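Ribulose-bisphosphate carboxylase (PDB 4NAS) is a member of the RuBisCO large-chain family that joins an N-terminal domain to a TIM-barrel domain, forms a two-subunit assembly and binds calcium ions. Local coordinates at residues B[80-85]-B[96-101]; B[145-150]-B[165-170]; B[194-199]-B[211-216]. All blocks are in the same frame, centred on the assembly; numbering follows the deposited sequence.

Interaction 1. Residues B[80-85]-B[96-101]; sequences IAYPVA and VTVFGK
Thr97 OG1 hydrogen-bonds to the carbonyl oxygen of Ser93, one turn earlier in helix 91-99, and the methyl CG2 is the branch that meets Tyr82. That methyl stands anti to the backbone N of Thr97, and its carbon comes within 3.5 Å of Tyr82 CD2, approaching the ring obliquely while the two side chains run antiparallel past one another. Val98 sends CG1 over one face of the ring, 4.0 Å from CD1 of Tyr82. Against the opposite face lies CG2 of Ile80, two residues back on the same strand, 3.4 Å above the ring plane and displaced toward the rim. The phenol is thus sandwiched between strand and helix. Strand 73-83, helix 91-99 and strand 108-114 form a beta-alpha-beta crossover that passes over strand 12-22, the antiparallel neighbour of both strands, in the mixed sheet of the N-terminal domain. From strand 12-22, the hydroxyl of Tyr17 hydrogen-bonds to the carbonyl oxygen of Val98, tying helix 91-99 to the sheet. Side chains of Leu110 and Leu113 from strand 108-114 also touch Val98, while Phe182 of the second subunit packs on Thr97.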
# COMPACT_ATOMS: atom_id res chain seq x y z
N ILE B 80 14.67 -2.18 16.71
CA ILE B 80 14.58 -0.76 17.07
C ILE B 80 13.29 -0.48 17.86
O ILE B 80 12.21 -0.95 17.47
CB ILE B 80 14.61 0.15 15.82
CG1 ILE B 80 15.86 -0.10 14.96
CG2 ILE B 80 14.54 1.63 16.21
CD1 ILE B 80 17.19 0.16 15.69
N ALA B 81 13.40 0.25 18.97
CA ALA B 81 12.23 0.65 19.76
C ALA B 81 11.78 2.08 19.43
O ALA B 81 12.57 3.02 19.57
CB ALA B 81 12.51 0.51 21.24
N TYR B 82 10.53 2.23 18.99
CA TYR B 82 9.93 3.52 18.66
C TYR B 82 8.87 3.89 19.68
O TYR B 82 7.82 3.25 19.74
CB TYR B 82 9.25 3.48 17.28
CG TYR B 82 10.18 3.12 16.14
CD1 TYR B 82 10.44 1.79 15.83
CD2 TYR B 82 10.79 4.11 15.38
CE1 TYR B 82 11.28 1.45 14.81
CE2 TYR B 82 11.64 3.77 14.32
CZ TYR B 82 11.88 2.43 14.05
OH TYR B 82 12.71 2.04 13.04
N PRO B 83 9.13 4.93 20.48
CA PRO B 83 8.23 5.32 21.56
C PRO B 83 6.83 5.55 21.01
O PRO B 83 6.69 6.18 19.97
CB PRO B 83 8.81 6.66 22.04
CG PRO B 83 10.26 6.58 21.70
CD PRO B 83 10.33 5.79 20.41
N VAL B 84 5.81 5.04 21.70
CA VAL B 84 4.45 5.09 21.18
C VAL B 84 3.90 6.53 21.16
O VAL B 84 2.98 6.85 20.41
CB VAL B 84 3.53 4.17 22.02
CG1 VAL B 84 2.04 4.35 21.65
CG2 VAL B 84 3.96 2.74 21.83
N ALA B 85 4.51 7.39 21.97
CA ALA B 85 4.08 8.77 22.07
C ALA B 85 4.26 9.55 20.78
O ALA B 85 3.71 10.63 20.65
CB ALA B 85 4.79 9.47 23.21
N VAL B 96 4.73 4.58 8.41
CA VAL B 96 5.69 5.61 7.98
C VAL B 96 6.86 5.69 8.96
O VAL B 96 8.01 5.97 8.58
CB VAL B 96 5.05 6.98 7.88
CG1 VAL B 96 6.13 8.11 7.81
CG2 VAL B 96 4.14 7.08 6.67
N THR B 97 6.55 5.44 10.22
CA THR B 97 7.58 5.44 11.26
C THR B 97 8.48 4.19 11.17
O THR B 97 9.70 4.31 11.14
CB THR B 97 6.95 5.55 12.65
OG1 THR B 97 6.16 6.75 12.71
CG2 THR B 97 8.02 5.52 13.76
N VAL B 98 7.89 3.00 11.09
CA VAL B 98 8.71 1.78 11.19
C VAL B 98 9.32 1.29 9.88
O VAL B 98 10.30 0.53 9.90
CB VAL B 98 7.97 0.62 11.90
CG1 VAL B 98 7.43 1.07 13.26
CG2 VAL B 98 6.86 0.06 11.02
N PHE B 99 8.75 1.68 8.74
CA PHE B 99 9.19 1.18 7.44
C PHE B 99 8.75 2.18 6.36
O PHE B 99 8.19 1.80 5.33
CB PHE B 99 8.63 -0.22 7.16
CG PHE B 99 9.57 -1.11 6.35
CD1 PHE B 99 10.90 -1.27 6.73
CD2 PHE B 99 9.12 -1.77 5.22
CE1 PHE B 99 11.75 -2.07 5.99
CE2 PHE B 99 9.97 -2.57 4.47
CZ PHE B 99 11.29 -2.72 4.85
N GLY B 100 9.02 3.46 6.62
CA GLY B 100 8.62 4.53 5.72
C GLY B 100 9.77 4.82 4.78
O GLY B 100 9.91 4.20 3.71
N LYS B 101 10.61 5.76 5.21
CA LYS B 101 11.87 6.01 4.53
C LYS B 101 12.76 4.78 4.61
O LYS B 101 13.53 4.51 3.70
CB LYS B 101 12.58 7.20 5.15
CG LYS B 101 13.90 7.52 4.48
CD LYS B 101 14.97 7.88 5.49
CE LYS B 101 14.79 9.30 5.99
NZ LYS B 101 15.62 9.58 7.20

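Interaction 2. Residues B[145-150]-B[165-170]; sequences VMSIFK and GEQAEG
Segment 145-150, on and beyond strand 144-146, passes segment 165-170 of helix 157-168, with CA of Ser147 6.7 Å from CA of Gln167. Gln167 reaches across with its chain extended beyond CG (chi2 160°), and its terminal amide lies beside the extended backbone that runs from Ser147 through Ile148 to Phe149. The hydroxyl of Ser147 donates a hydrogen bond from OG to OE1 of Gln167, 2.7 Å long; it arrives in the carbonyl plane, on a lone pair, at a C=O...donor angle of 109°. The same oxygen lies 3.2 Å from the carbonyl C of Ile148, so it rests against the backbone without bonding to it. His365 NE2 makes weak hydrogen bonds to both OE1 of Gln167 and O of Ile148, placing a donor beside two neighbouring acceptors. On the other branch of the amide, NE2 bonds to the carbonyl oxygen of Ala163, a turn earlier in the helix, and stands 4.0 Å above the plane of the Phe149 ring, over its centre. Ring and amide planes are nearly perpendicular, 84° apart. With partners on both OE1 and NE2, the buried amide is held against rotation. Ile148 turns away from the helix, and its side chain is about 5 Å from a bound calcium ion. Strand 144-146, the loop after it and helix 157-168 follow one another in the beta-alpha order of a TIM barrel, and the loop lies at the end of the strand near a calcium ion.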
# COMPACT_ATOMS: atom_id res chain seq x y z
N VAL B 145 -18.49 -23.08 4.98
CA VAL B 145 -18.18 -23.40 3.58
C VAL B 145 -18.46 -22.17 2.74
O VAL B 145 -19.56 -21.61 2.82
CB VAL B 145 -19.02 -24.60 3.04
CG1 VAL B 145 -18.70 -24.87 1.58
CG2 VAL B 145 -18.79 -25.86 3.88
N MSE B 146 -17.47 -21.76 1.96
CA MSE B 146 -17.62 -20.60 1.09
C MSE B 146 -17.34 -20.94 -0.38
O MSE B 146 -16.36 -21.62 -0.68
CB MSE B 146 -16.71 -19.46 1.56
CG MSE B 146 -16.77 -18.20 0.70
SE MSE B 146 -15.82 -16.76 1.65
CE MSE B 146 -14.04 -17.51 1.54
N SER B 147 -18.22 -20.48 -1.27
CA SER B 147 -18.05 -20.64 -2.72
C SER B 147 -17.69 -19.29 -3.37
O SER B 147 -18.02 -18.22 -2.84
CB SER B 147 -19.30 -21.27 -3.37
OG SER B 147 -19.10 -21.60 -4.74
N ILE B 148 -16.96 -19.32 -4.48
CA ILE B 148 -16.61 -18.09 -5.19
C ILE B 148 -17.16 -18.11 -6.61
O ILE B 148 -16.98 -19.09 -7.32
CB ILE B 148 -15.07 -17.93 -5.28
CG1 ILE B 148 -14.43 -18.02 -3.89
CG2 ILE B 148 -14.72 -16.63 -5.99
CD1 ILE B 148 -12.98 -18.48 -3.88
N PHE B 149 -17.82 -17.02 -7.02
CA PHE B 149 -18.28 -16.85 -8.40
C PHE B 149 -17.19 -17.18 -9.40
O PHE B 149 -16.09 -16.66 -9.32
CB PHE B 149 -18.76 -15.42 -8.66
CG PHE B 149 -20.19 -15.19 -8.34
CD1 PHE B 149 -20.60 -14.94 -7.03
CD2 PHE B 149 -21.15 -15.25 -9.33
CE1 PHE B 149 -21.94 -14.76 -6.74
CE2 PHE B 149 -22.49 -15.05 -9.04
CZ PHE B 149 -22.88 -14.81 -7.74
N LYS B 150 -17.49 -18.04 -10.36
CA LYS B 150 -16.47 -18.37 -11.36
C LYS B 150 -16.34 -17.26 -12.42
O LYS B 150 -15.28 -17.09 -13.04
CB LYS B 150 -16.75 -19.74 -11.99
CG LYS B 150 -17.94 -19.79 -12.93
CD LYS B 150 -18.18 -21.22 -13.38
CE LYS B 150 -19.37 -21.31 -14.33
NZ LYS B 150 -19.87 -22.71 -14.43
N GLY B 165 -27.58 -19.05 -7.46
CA GLY B 165 -28.49 -20.11 -7.06
C GLY B 165 -27.85 -21.48 -7.09
O GLY B 165 -28.02 -22.27 -6.16
N GLU B 166 -27.12 -21.77 -8.17
CA GLU B 166 -26.37 -23.01 -8.30
C GLU B 166 -25.45 -23.24 -7.11
O GLU B 166 -25.44 -24.33 -6.55
CB GLU B 166 -25.55 -23.03 -9.60
CG GLU B 166 -26.40 -23.17 -10.86
CD GLU B 166 -27.22 -24.45 -10.88
OE1 GLU B 166 -28.39 -24.43 -10.44
OE2 GLU B 166 -26.70 -25.49 -11.36
N GLN B 167 -24.68 -22.23 -6.73
CA GLN B 167 -23.84 -22.34 -5.53
C GLN B 167 -24.65 -22.59 -4.25
O GLN B 167 -24.33 -23.49 -3.48
CB GLN B 167 -22.92 -21.13 -5.37
CG GLN B 167 -21.78 -21.11 -6.38
CD GLN B 167 -21.19 -19.74 -6.55
OE1 GLN B 167 -20.06 -19.46 -6.12
NE2 GLN B 167 -21.95 -18.86 -7.19
N ALA B 168 -25.71 -21.81 -4.06
CA ALA B 168 -26.51 -21.91 -2.84
C ALA B 168 -27.25 -23.24 -2.75
O ALA B 168 -27.51 -23.75 -1.66
CB ALA B 168 -27.49 -20.74 -2.75
N GLU B 169 -27.55 -23.83 -3.90
CA GLU B 169 -28.24 -25.11 -3.89
C GLU B 169 -27.36 -26.22 -3.32
O GLU B 169 -27.85 -27.28 -2.94
CB GLU B 169 -28.84 -25.42 -5.27
CG GLU B 169 -30.13 -24.63 -5.47
CD GLU B 169 -30.81 -24.86 -6.80
OE1 GLU B 169 -30.11 -24.89 -7.84
OE2 GLU B 169 -32.05 -24.99 -6.80
N GLY B 170 -26.06 -25.95 -3.23
CA GLY B 170 -25.13 -26.86 -2.58
C GLY B 170 -25.05 -26.69 -1.06
O GLY B 170 -24.23 -27.34 -0.41

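Interaction 3. Residues B[194-199]-B[211-216]; sequences RAYAAK and TAYAVN
Aromatic packing accounts for the direct meeting of Tyr196, on helix 189-207, with Tyr213, just before strand 214-216. The ring centroids are 4.4 Å apart and the planes meet obliquely, inclined at 48°. The CD2-CE2 bond of Tyr196 does the touching: CD2 sits 3.2 Å above the Tyr213 plane, over its centre, and CE2 comes to 3.3 Å from CZ of Tyr213, a tight approach. With CG anti to the backbone N (chi1 174°), the Tyr213 ring projects between the helix and its own strand, and CB of Val215 covers its opposite face, offset toward the rim. Tyr196 in turn stacks with Phe164 of helix 157-168, where Leu160 and Val161 also touch it.

Hydrogen bonds hold the far end of Tyr213, whose OH pairs with Asp177 OD1 and with Arg192 NE. The other carboxylate oxygen of Asp177 takes the backbone N of Asn216, so one acid links the phenol to the strand. Asp177 lies in sequence between carboxylated Lys176 and Asp178, which with Glu179 form a calcium site; Tyr213 is thereby tied to the segment that carries the calcium ligands, though its side chain is about 12 Å from a bound calcium ion. Helix 189-207 covers the chain leading into strand 214-216, as outer helices cover the strands in a TIM barrel.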
# COMPACT_ATOMS: atom_id res chain seq x y z
N ARG B 194 -29.77 -7.18 -3.13
CA ARG B 194 -31.22 -7.36 -3.11
C ARG B 194 -31.64 -8.67 -3.76
O ARG B 194 -32.41 -9.43 -3.19
CB ARG B 194 -31.92 -6.22 -3.84
CG ARG B 194 -31.95 -4.89 -3.10
CD ARG B 194 -33.07 -3.99 -3.63
NE ARG B 194 -32.90 -2.60 -3.20
CZ ARG B 194 -32.11 -1.72 -3.82
NH1 ARG B 194 -31.43 -2.08 -4.90
NH2 ARG B 194 -32.01 -0.48 -3.36
N ALA B 195 -31.10 -8.92 -4.95
CA ALA B 195 -31.52 -10.05 -5.78
C ALA B 195 -31.08 -11.41 -5.22
O ALA B 195 -31.88 -12.35 -5.20
CB ALA B 195 -31.01 -9.88 -7.20
N TYR B 196 -29.83 -11.50 -4.78
CA TYR B 196 -29.31 -12.75 -4.24
C TYR B 196 -30.01 -13.08 -2.92
O TYR B 196 -30.12 -14.24 -2.55
CB TYR B 196 -27.78 -12.70 -4.02
CG TYR B 196 -26.93 -12.45 -5.26
CD1 TYR B 196 -27.51 -12.20 -6.51
CD2 TYR B 196 -25.55 -12.47 -5.18
CE1 TYR B 196 -26.72 -11.96 -7.62
CE2 TYR B 196 -24.76 -12.23 -6.28
CZ TYR B 196 -25.34 -11.98 -7.49
OH TYR B 196 -24.52 -11.75 -8.57
N ALA B 197 -30.45 -12.05 -2.21
CA ALA B 197 -31.25 -12.24 -1.00
C ALA B 197 -32.51 -13.05 -1.30
O ALA B 197 -32.80 -14.04 -0.62
CB ALA B 197 -31.61 -10.90 -0.39
N ALA B 198 -33.26 -12.63 -2.32
CA ALA B 198 -34.50 -13.32 -2.65
C ALA B 198 -34.26 -14.76 -3.10
O ALA B 198 -34.96 -15.67 -2.67
CB ALA B 198 -35.29 -12.54 -3.71
N LYS B 199 -33.26 -14.96 -3.96
CA LYS B 199 -32.95 -16.28 -4.48
C LYS B 199 -32.57 -17.19 -3.31
O LYS B 199 -33.04 -18.33 -3.22
CB LYS B 199 -31.80 -16.20 -5.48
CG LYS B 199 -31.52 -17.49 -6.25
CD LYS B 199 -32.69 -17.90 -7.17
CE LYS B 199 -32.24 -18.95 -8.18
NZ LYS B 199 -33.33 -19.90 -8.56
N THR B 211 -28.22 -18.98 2.30
CA THR B 211 -26.84 -18.77 1.92
C THR B 211 -26.56 -17.27 1.85
O THR B 211 -27.28 -16.55 1.20
CB THR B 211 -26.59 -19.43 0.55
OG1 THR B 211 -26.72 -20.85 0.67
CG2 THR B 211 -25.22 -19.11 0.00
N ALA B 212 -25.51 -16.83 2.54
CA ALA B 212 -25.18 -15.40 2.64
C ALA B 212 -24.30 -14.91 1.50
O ALA B 212 -23.61 -15.68 0.86
CB ALA B 212 -24.51 -15.12 3.98
N TYR B 213 -24.31 -13.61 1.25
CA TYR B 213 -23.57 -13.06 0.13
C TYR B 213 -22.51 -12.05 0.60
O TYR B 213 -22.83 -11.12 1.32
CB TYR B 213 -24.56 -12.45 -0.88
CG TYR B 213 -23.96 -11.71 -2.07
CD1 TYR B 213 -22.82 -12.16 -2.72
CD2 TYR B 213 -24.58 -10.57 -2.56
CE1 TYR B 213 -22.29 -11.47 -3.79
CE2 TYR B 213 -24.08 -9.89 -3.62
CZ TYR B 213 -22.93 -10.33 -4.24
OH TYR B 213 -22.46 -9.61 -5.32
N ALA B 214 -21.26 -12.28 0.21
CA ALA B 214 -20.17 -11.34 0.40
C ALA B 214 -19.91 -10.54 -0.89
O ALA B 214 -19.43 -11.07 -1.91
CB ALA B 214 -18.91 -12.06 0.82
N VAL B 215 -20.24 -9.27 -0.82
CA VAL B 215 -20.29 -8.41 -1.99
C VAL B 215 -19.05 -7.53 -2.00
O VAL B 215 -18.61 -7.03 -0.97
CB VAL B 215 -21.60 -7.57 -1.99
CG1 VAL B 215 -21.74 -6.75 -0.71
CG2 VAL B 215 -21.71 -6.73 -3.24
N ASN B 216 -18.45 -7.39 -3.17
CA ASN B 216 -17.27 -6.56 -3.31
C ASN B 216 -17.56 -5.08 -2.97
O ASN B 216 -18.46 -4.48 -3.56
CB ASN B 216 -16.71 -6.71 -4.73
CG ASN B 216 -15.20 -6.44 -4.81
OD1 ASN B 216 -14.52 -6.31 -3.79
ND2 ASN B 216 -14.69 -6.35 -6.03

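How the interactions relate
From the N terminus the three contacts follow in series, none enclosing or crossing another. Interaction 1 closes the loop between strand 73-83 and helix 91-99 in the N-terminal domain; ten residues separate its segments. Its centre is about 44 Å from that of interaction 2 and about 42 Å from that of interaction 3, on the opposite side of the chain's centre. Interaction 2 closes the connection from strand 144-146 to helix 157-168 in the TIM-barrel domain, and interaction 3, further along, closes the turn from helix 189-207 to strand 214-216. These two have centres about 11 Å apart and touch: Phe149 CZ lies 3.5 Å from Tyr196 CE2, and Ala168 packs on Thr211, bringing successive helices and adjoining loops together.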